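Local coordinates for putative polyketide synthase (Streptomyces coelicolor, PDB 1U0M), which condenses five malonyl-CoA units into a pentaketide and cyclises it to 1,3,6,8-tetrahydroxynaphthalene, a precursor of melanin and naphthoquinone metabolites, at residues A[221-224]-A[225-228]. Numbering follows the deposited sequence.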
loop_
_atom_site.group_PDB
_atom_site.type_symbol
_atom_site.label_atom_id
_atom_site.label_comp_id
_atom_site.label_asym_id
_atom_site.label_seq_id
_atom_site.Cartn_x
_atom_site.Cartn_y
_atom_site.Cartn_z
ATOM N N TYR A 221 -2.474 -0.839 17.009
ATOM C CA TYR A 221 -3.269 -1.743 17.816
ATOM C C TYR A 221 -4.403 -2.291 16.970
ATOM O O TYR A 221 -5.168 -1.534 16.380
ATOM C CB TYR A 221 -3.817 -1.027 19.058
ATOM C CG TYR A 221 -4.735 -1.904 19.872
ATOM C CD1 TYR A 221 -6.101 -1.957 19.594
ATOM C CD2 TYR A 221 -4.228 -2.752 20.860
ATOM C CE1 TYR A 221 -6.943 -2.839 20.272
ATOM C CE2 TYR A 221 -5.057 -3.641 21.546
ATOM C CZ TYR A 221 -6.417 -3.682 21.243
ATOM O OH TYR A 221 -7.245 -4.583 21.883
ATOM N N LEU A 222 -4.503 -3.614 16.914
ATOM C CA LEU A 222 -5.540 -4.279 16.136
ATOM C C LEU A 222 -6.581 -4.909 17.049
ATOM O O LEU A 222 -6.266 -5.786 17.845
ATOM C CB LEU A 222 -4.913 -5.359 15.249
ATOM C CG LEU A 222 -5.722 -6.014 14.123
ATOM C CD1 LEU A 222 -6.860 -6.863 14.683
ATOM C CD2 LEU A 222 -6.254 -4.923 13.199
ATOM N N ILE A 223 -7.826 -4.464 16.931
ATOM C CA ILE A 223 -8.895 -5.019 17.742
ATOM C C ILE A 223 -9.169 -6.440 17.268
ATOM O O ILE A 223 -9.656 -6.653 16.158
ATOM C CB ILE A 223 -10.188 -4.197 17.611
ATOM C CG1 ILE A 223 -9.975 -2.800 18.194
ATOM C CG2 ILE A 223 -11.334 -4.923 18.312
ATOM C CD1 ILE A 223 -11.216 -1.926 18.176
ATOM N N PRO A 224 -8.859 -7.436 18.109
ATOM C CA PRO A 224 -9.067 -8.846 17.772
ATOM C C PRO A 224 -10.431 -9.157 17.173
ATOM O O PRO A 224 -11.450 -8.599 17.580
ATOM C CB PRO A 224 -8.848 -9.553 19.103
ATOM C CG PRO A 224 -7.790 -8.696 19.746
ATOM C CD PRO A 224 -8.297 -7.297 19.466
ATOM N N LYS A 225 -10.424 -10.065 16.204
ATOM C CA LYS A 225 -11.621 -10.503 15.503
ATOM C C LYS A 225 -12.612 -9.423 15.085
ATOM O O LYS A 225 -13.776 -9.449 15.469
ATOM C CB LYS A 225 -12.339 -11.590 16.314
ATOM C CG LYS A 225 -11.793 -12.986 16.041
ATOM C CD LYS A 225 -11.830 -13.287 14.535
ATOM C CE LYS A 225 -11.071 -14.560 14.179
ATOM N NZ LYS A 225 -10.839 -14.674 12.698
ATOM N N THR A 226 -12.140 -8.478 14.282
ATOM C CA THR A 226 -12.978 -7.403 13.765
ATOM C C THR A 226 -12.542 -7.120 12.322
ATOM O O THR A 226 -12.850 -6.066 11.756
ATOM C CB THR A 226 -12.836 -6.123 14.615
ATOM O OG1 THR A 226 -11.451 -5.827 14.807
ATOM C CG2 THR A 226 -13.495 -6.306 15.975
ATOM N N GLU A 227 -11.836 -8.091 11.738
ATOM C CA GLU A 227 -11.309 -7.984 10.376
ATOM C C GLU A 227 -12.340 -7.549 9.347
ATOM O O GLU A 227 -12.062 -6.672 8.530
ATOM C CB GLU A 227 -10.690 -9.316 9.927
ATOM C CG GLU A 227 -9.584 -9.813 10.824
ATOM C CD GLU A 227 -10.074 -10.797 11.876
ATOM O OE1 GLU A 227 -11.249 -10.698 12.314
ATOM O OE2 GLU A 227 -9.267 -11.664 12.273
ATOM N N ASP A 228 -13.525 -8.152 9.403
ATOM C CA ASP A 228 -14.597 -7.831 8.466
ATOM C C ASP A 228 -15.556 -6.756 8.944
ATOM O O ASP A 228 -16.611 -6.555 8.341
ATOM C CB ASP A 228 -15.405 -9.095 8.111
ATOM C CG ASP A 228 -16.176 -9.662 9.301
ATOM O OD1 ASP A 228 -16.988 -8.932 9.915
ATOM O OD2 ASP A 228 -15.972 -10.852 9.620
HETATM O O HOH W 1 -9.708 -8.059 13.638
#
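The T226 side chain turns back to the carbonyl of I223 as the chain leaves strand 212-222, closing an open, water-bridged beta turn with P224 and K225 at its two central positions. The turn approximates type II: K225 has a positive phi of 44°, but its psi of 59° is well off the ideal. Water 1 bridges the mouth of the turn: it donates to I223 O at 2.9 Å and accepts from T226 N at 2.6 Å. The T226 hydroxyl reaches the same carbonyl, OG1 donating to I223 O; the modelled separation of 2.4 Å is too short to be taken literally. The rotation of T226 (chi1 49°) points the hydroxyl at I223 O and leaves methyl CG2 against I223 CG2 at 3.5 Å, tighter than usual for two carbons. The backbone N of I345 also hydrogen-bonds T226 OG1, tying the turn to the loop just before strand 346-355. K225 bends at chi2, and its NZ forms a salt bridge with E129 OE1 of the second subunit and another with E227 OE2 at 3.4 Å, where the hydrogen bond is weak. P224 packs on N128 of that subunit. The chemistry thus divides in two: the hydroxyl and the bridging water serve the backbone groups of the buried I223 and T226, whereas at the exposed P224 and K225 the lysine charge, shared between two carboxylates, links the turn to the second subunit.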